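Local coordinates for soluble lytic transglycosylase B3 (Pseudomonas aeruginosa, PDB 5ANZ), which probably cleaves the glycan strands of peptidoglycan as a lytic transglycosylase in bacterial cell-wall turnover, and binds calcium, at residues A[73-87]-A[154-168]. Numbering follows the deposited sequence.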
loop_
_atom_site.group_PDB
_atom_site.type_symbol
_atom_site.label_atom_id
_atom_site.label_comp_id
_atom_site.label_asym_id
_atom_site.label_seq_id
_atom_site.Cartn_x
_atom_site.Cartn_y
_atom_site.Cartn_z
ATOM N N PHE A 73 -1.756 -28.981 -7.494
ATOM C CA PHE A 73 -2.512 -28.731 -8.716
ATOM C C PHE A 73 -3.738 -29.621 -8.880
ATOM O O PHE A 73 -4.451 -29.505 -9.869
ATOM C CB PHE A 73 -1.599 -28.876 -9.936
ATOM C CG PHE A 73 -0.845 -27.621 -10.255
ATOM C CD1 PHE A 73 0.377 -27.358 -9.656
ATOM C CD2 PHE A 73 -1.386 -26.672 -11.106
ATOM C CE1 PHE A 73 1.062 -26.178 -9.931
ATOM C CE2 PHE A 73 -0.695 -25.490 -11.384
ATOM C CZ PHE A 73 0.528 -25.253 -10.795
ATOM N N ALA A 74 -3.992 -30.493 -7.908
ATOM C CA ALA A 74 -5.158 -31.370 -7.971
ATOM C C ALA A 74 -6.458 -30.587 -8.186
ATOM O O ALA A 74 -6.876 -29.799 -7.332
ATOM C CB ALA A 74 -5.251 -32.210 -6.703
ATOM N N GLY A 75 -7.082 -30.798 -9.340
ATOM C CA GLY A 75 -8.357 -30.175 -9.647
ATOM C C GLY A 75 -8.272 -28.722 -10.083
ATOM O O GLY A 75 -9.293 -28.102 -10.393
ATOM N N VAL A 76 -7.060 -28.177 -10.119
ATOM C CA VAL A 76 -6.877 -26.779 -10.492
ATOM C C VAL A 76 -7.110 -26.506 -11.984
ATOM O O VAL A 76 -6.594 -27.211 -12.858
ATOM C CB VAL A 76 -5.470 -26.290 -10.111
ATOM C CG1 VAL A 76 -5.224 -24.907 -10.674
ATOM C CG2 VAL A 76 -5.309 -26.321 -8.600
ATOM N N GLN A 77 -7.910 -25.477 -12.249
ATOM C CA GLN A 77 -8.198 -25.000 -13.597
ATOM C C GLN A 77 -8.075 -23.477 -13.567
ATOM O O GLN A 77 -8.030 -22.892 -12.490
ATOM C CB GLN A 77 -9.601 -25.416 -14.050
ATOM C CG GLN A 77 -9.768 -26.896 -14.373
ATOM C CD GLN A 77 -9.033 -27.298 -15.637
ATOM O OE1 GLN A 77 -8.062 -28.052 -15.589
ATOM N NE2 GLN A 77 -9.499 -26.800 -16.779
ATOM N N PRO A 78 -8.037 -22.824 -14.740
ATOM C CA PRO A 78 -7.981 -21.357 -14.665
ATOM C C PRO A 78 -9.196 -20.755 -13.959
ATOM O O PRO A 78 -10.285 -21.329 -13.990
ATOM C CB PRO A 78 -7.935 -20.934 -16.137
ATOM C CG PRO A 78 -7.316 -22.107 -16.830
ATOM C CD PRO A 78 -7.880 -23.308 -16.126
ATOM N N ASP A 79 -8.989 -19.610 -13.317
ATOM C CA ASP A 79 -10.060 -18.893 -12.631
ATOM C C ASP A 79 -10.391 -17.589 -13.376
ATOM O O ASP A 79 -9.614 -16.636 -13.330
ATOM C CB ASP A 79 -9.654 -18.584 -11.192
ATOM C CG ASP A 79 -10.779 -17.969 -10.399
ATOM O OD1 ASP A 79 -11.813 -17.612 -11.026
ATOM O OD2 ASP A 79 -10.641 -17.855 -9.161
ATOM N N PRO A 80 -11.550 -17.537 -14.050
ATOM C CA PRO A 80 -11.880 -16.349 -14.852
ATOM C C PRO A 80 -11.985 -15.083 -14.010
ATOM O O PRO A 80 -11.767 -13.985 -14.529
ATOM C CB PRO A 80 -13.236 -16.706 -15.472
ATOM C CG PRO A 80 -13.275 -18.194 -15.465
ATOM C CD PRO A 80 -12.553 -18.603 -14.210
ATOM N N ALA A 81 -12.308 -15.239 -12.730
ATOM C CA ALA A 81 -12.392 -14.114 -11.810
ATOM C C ALA A 81 -11.022 -13.471 -11.643
ATOM O O ALA A 81 -10.900 -12.250 -11.544
ATOM C CB ALA A 81 -12.944 -14.564 -10.459
ATOM N N VAL A 82 -9.987 -14.303 -11.620
ATOM C CA VAL A 82 -8.627 -13.814 -11.493
ATOM C C VAL A 82 -8.213 -13.091 -12.785
ATOM O O VAL A 82 -7.583 -12.027 -12.750
ATOM C CB VAL A 82 -7.672 -14.987 -11.151
ATOM C CG1 VAL A 82 -6.229 -14.560 -11.246
ATOM C CG2 VAL A 82 -7.981 -15.502 -9.764
ATOM N N VAL A 83 -8.598 -13.646 -13.933
ATOM C CA VAL A 83 -8.285 -13.000 -15.205
ATOM C C VAL A 83 -8.959 -11.632 -15.286
ATOM O O VAL A 83 -8.351 -10.653 -15.715
ATOM C CB VAL A 83 -8.721 -13.863 -16.399
ATOM C CG1 VAL A 83 -8.509 -13.108 -17.710
ATOM C CG2 VAL A 83 -7.959 -15.207 -16.403
ATOM N N GLU A 84 -10.212 -11.569 -14.854
ATOM C CA GLU A 84 -10.970 -10.319 -14.866
ATOM C C GLU A 84 -10.346 -9.266 -13.954
ATOM O O GLU A 84 -10.211 -8.110 -14.363
ATOM C CB GLU A 84 -12.426 -10.572 -14.464
ATOM C CG GLU A 84 -13.250 -9.304 -14.270
ATOM C CD GLU A 84 -13.152 -8.334 -15.441
ATOM O OE1 GLU A 84 -12.925 -8.786 -16.585
ATOM O OE2 GLU A 84 -13.300 -7.115 -15.216
ATOM N N ALA A 85 -9.964 -9.655 -12.734
ATOM C CA ALA A 85 -9.316 -8.716 -11.811
ATOM C C ALA A 85 -8.005 -8.178 -12.392
ATOM O O ALA A 85 -7.655 -7.015 -12.204
ATOM C CB ALA A 85 -9.063 -9.372 -10.448
ATOM N N ASP A 86 -7.283 -9.042 -13.091
ATOM C CA ASP A 86 -6.005 -8.700 -13.707
ATOM C C ASP A 86 -6.185 -7.747 -14.893
ATOM O O ASP A 86 -5.303 -6.951 -15.208
ATOM C CB ASP A 86 -5.303 -9.996 -14.133
ATOM C CG ASP A 86 -3.970 -9.758 -14.820
ATOM O OD1 ASP A 86 -3.011 -9.323 -14.144
ATOM O OD2 ASP A 86 -3.875 -10.050 -16.033
ATOM N N ARG A 87 -7.349 -7.827 -15.535
ATOM C CA ARG A 87 -7.668 -7.011 -16.704
ATOM C C ARG A 87 -8.333 -5.701 -16.289
ATOM O O ARG A 87 -8.312 -4.707 -17.024
ATOM C CB ARG A 87 -8.573 -7.811 -17.648
ATOM C CG ARG A 87 -9.056 -7.079 -18.894
ATOM C CD ARG A 87 -9.728 -8.079 -19.829
ATOM N NE ARG A 87 -10.514 -7.454 -20.890
ATOM C CZ ARG A 87 -10.039 -7.151 -22.090
ATOM N NH1 ARG A 87 -8.769 -7.398 -22.381
ATOM N NH2 ARG A 87 -10.831 -6.594 -22.999
ATOM N N LYS A 154 -9.556 -17.264 -2.359
ATOM C CA LYS A 154 -9.022 -17.892 -3.544
ATOM C C LYS A 154 -7.778 -18.684 -3.219
ATOM O O LYS A 154 -6.919 -18.235 -2.464
ATOM C CB LYS A 154 -8.739 -16.825 -4.611
ATOM C CG LYS A 154 -10.003 -16.155 -5.129
ATOM C CD LYS A 154 -9.694 -15.221 -6.297
ATOM C CE LYS A 154 -10.971 -14.710 -6.961
ATOM N NZ LYS A 154 -11.803 -13.910 -6.028
ATOM N N ASN A 155 -7.679 -19.872 -3.801
ATOM C CA ASN A 155 -6.502 -20.690 -3.650
ATOM C C ASN A 155 -5.325 -20.063 -4.385
ATOM O O ASN A 155 -5.417 -19.773 -5.591
ATOM C CB ASN A 155 -6.752 -22.098 -4.176
ATOM C CG ASN A 155 -5.565 -22.998 -3.930
ATOM O OD1 ASN A 155 -4.633 -23.038 -4.732
ATOM N ND2 ASN A 155 -5.563 -23.683 -2.779
ATOM N N VAL A 156 -4.235 -19.843 -3.651
ATOM C CA VAL A 156 -3.081 -19.107 -4.179
ATOM C C VAL A 156 -2.485 -19.813 -5.386
ATOM O O VAL A 156 -2.080 -19.150 -6.354
ATOM C CB VAL A 156 -2.013 -18.936 -3.086
ATOM C CG1 VAL A 156 -0.687 -18.435 -3.668
ATOM C CG2 VAL A 156 -2.545 -17.966 -2.021
ATOM N N ILE A 157 -2.447 -21.149 -5.350
ATOM C CA ILE A 157 -1.873 -21.879 -6.494
ATOM C C ILE A 157 -2.743 -21.683 -7.733
ATOM O O ILE A 157 -2.245 -21.431 -8.834
ATOM C CB ILE A 157 -1.709 -23.373 -6.206
ATOM C CG1 ILE A 157 -0.804 -23.576 -4.990
ATOM C CG2 ILE A 157 -1.175 -24.096 -7.456
ATOM C CD1 ILE A 157 0.618 -23.046 -5.140
ATOM N N ARG A 158 -4.053 -21.764 -7.552
ATOM C CA ARG A 158 -4.961 -21.579 -8.677
ATOM C C ARG A 158 -4.849 -20.170 -9.248
ATOM O O ARG A 158 -4.780 -19.978 -10.463
ATOM C CB ARG A 158 -6.405 -21.845 -8.266
ATOM C CG ARG A 158 -7.337 -21.824 -9.469
ATOM C CD ARG A 158 -8.789 -22.081 -9.075
ATOM N NE ARG A 158 -9.638 -22.143 -10.262
ATOM C CZ ARG A 158 -10.956 -22.302 -10.229
ATOM N NH1 ARG A 158 -11.584 -22.418 -9.061
ATOM N NH2 ARG A 158 -11.650 -22.336 -11.364
ATOM N N SER A 159 -4.816 -19.178 -8.371
ATOM C CA SER A 159 -4.785 -17.795 -8.834
ATOM C C SER A 159 -3.487 -17.485 -9.576
ATOM O O SER A 159 -3.516 -16.911 -10.673
ATOM C CB SER A 159 -4.964 -16.831 -7.661
ATOM O OG SER A 159 -6.225 -17.047 -7.046
ATOM N N LEU A 160 -2.352 -17.881 -9.005
ATOM C CA LEU A 160 -1.073 -17.600 -9.662
ATOM C C LEU A 160 -0.867 -18.423 -10.937
ATOM O O LEU A 160 -0.254 -17.934 -11.893
ATOM C CB LEU A 160 0.092 -17.822 -8.701
ATOM C CG LEU A 160 0.160 -16.788 -7.561
ATOM C CD1 LEU A 160 1.237 -17.172 -6.552
ATOM C CD2 LEU A 160 0.396 -15.386 -8.107
ATOM N N ALA A 161 -1.368 -19.659 -10.971
ATOM C CA ALA A 161 -1.305 -20.453 -12.198
ATOM C C ALA A 161 -2.140 -19.818 -13.297
ATOM O O ALA A 161 -1.744 -19.806 -14.470
ATOM C CB ALA A 161 -1.781 -21.892 -11.930
ATOM N N THR A 162 -3.299 -19.287 -12.917
ATOM C CA THR A 162 -4.155 -18.596 -13.867
ATOM C C THR A 162 -3.396 -17.424 -14.495
ATOM O O THR A 162 -3.335 -17.305 -15.715
ATOM C CB THR A 162 -5.446 -18.085 -13.204
ATOM O OG1 THR A 162 -6.225 -19.214 -12.770
ATOM C CG2 THR A 162 -6.259 -17.269 -14.202
ATOM N N LEU A 163 -2.800 -16.580 -13.653
ATOM C CA LEU A 163 -2.042 -15.424 -14.156
ATOM C C LEU A 163 -0.817 -15.839 -14.974
ATOM O O LEU A 163 -0.475 -15.191 -15.963
ATOM C CB LEU A 163 -1.609 -14.539 -12.989
ATOM C CG LEU A 163 -2.747 -13.902 -12.198
ATOM C CD1 LEU A 163 -2.183 -13.152 -11.011
ATOM C CD2 LEU A 163 -3.542 -12.953 -13.082
ATOM N N ALA A 164 -0.148 -16.913 -14.560
ATOM C CA ALA A 164 0.990 -17.419 -15.326
ATOM C C ALA A 164 0.548 -17.872 -16.715
ATOM O O ALA A 164 1.210 -17.599 -17.726
ATOM C CB ALA A 164 1.667 -18.564 -14.579
ATOM N N TYR A 165 -0.579 -18.573 -16.758
ATOM C CA TYR A 165 -1.110 -19.117 -18.002
ATOM C C TYR A 165 -1.618 -18.043 -18.961
ATOM O O TYR A 165 -1.291 -18.063 -20.145
ATOM C CB TYR A 165 -2.235 -20.111 -17.695
ATOM C CG TYR A 165 -3.004 -20.613 -18.907
ATOM C CD1 TYR A 165 -2.363 -21.274 -19.948
ATOM C CD2 TYR A 165 -4.383 -20.454 -18.989
ATOM C CE1 TYR A 165 -3.070 -21.746 -21.044
ATOM C CE2 TYR A 165 -5.100 -20.925 -20.078
ATOM C CZ TYR A 165 -4.439 -21.571 -21.104
ATOM O OH TYR A 165 -5.145 -22.039 -22.195
ATOM N N GLU A 166 -2.415 -17.107 -18.457
ATOM C CA GLU A 166 -3.042 -16.129 -19.344
ATOM C C GLU A 166 -3.131 -14.716 -18.770
ATOM O O GLU A 166 -3.949 -13.919 -19.215
ATOM C CB GLU A 166 -4.443 -16.613 -19.723
ATOM C CG GLU A 166 -5.325 -16.941 -18.529
ATOM C CD GLU A 166 -6.679 -17.498 -18.934
ATOM O OE1 GLU A 166 -7.197 -17.103 -19.999
ATOM O OE2 GLU A 166 -7.226 -18.335 -18.184
ATOM N N GLY A 167 -2.290 -14.408 -17.786
ATOM C CA GLY A 167 -2.280 -13.088 -17.175
ATOM C C GLY A 167 -1.455 -12.073 -17.945
ATOM O O GLY A 167 -0.714 -12.424 -18.860
ATOM N N ARG A 168 -1.589 -10.806 -17.573
ATOM C CA ARG A 168 -0.857 -9.733 -18.245
ATOM C C ARG A 168 0.582 -9.645 -17.746
ATOM O O ARG A 168 1.448 -9.069 -18.413
ATOM C CB ARG A 168 -1.556 -8.385 -18.037
ATOM C CG ARG A 168 -2.858 -8.230 -18.794
ATOM C CD ARG A 168 -3.379 -6.809 -18.689
ATOM N NE ARG A 168 -4.599 -6.619 -19.468
ATOM C CZ ARG A 168 -4.624 -6.423 -20.783
ATOM N NH1 ARG A 168 -3.492 -6.395 -21.474
ATOM N NH2 ARG A 168 -5.783 -6.259 -21.409
HETATM O O HOH W 1 -8.391 -18.818 -7.946
#
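P78 lies against T162, their CA atoms 4.8 Å apart, where the chain at 76-79 runs alongside helix 156-166, V76 over R158, before turning into helix 80-87; the two helix axes approach to 9.0 Å at a crossing angle of -59°. The T162 hydroxyl joins the segments: OG1 accepts from D79 N (2.8 Å) and donates to R158 O, which T162 N reaches from the other face of the carbonyl. R158 is fully extended, with CG anti to its backbone N (chi1 -173°), and hydrogen-bonds through NE to Q77 O (2.8 Å) and through NH2 to P78 O (3.1 Å), both donors above the carbonyl planes. D79 CG lies over the centre of this guanidinium, but no N-H points at OD2, leaving only charge attraction; OD1 N-caps helix 80-87 through A81 N, and a water links OD2 to S159 OG. V82 CG1 meets L163 CD2 (3.6 Å), and V83 CG2 presses tightly on T162 CG2 (3.5 Å). D86 OD2 takes R168 N on its syn side (2.9 Å). At the other end, I157 CG2 sits over the F73 ring in a CH-pi contact. This is helix-on-helix packing within the lysozyme-like SLT domain: an N-capped short helix and its lead-in loop pack on helix 156-166, which helices 170-186 and 48-61 also flank.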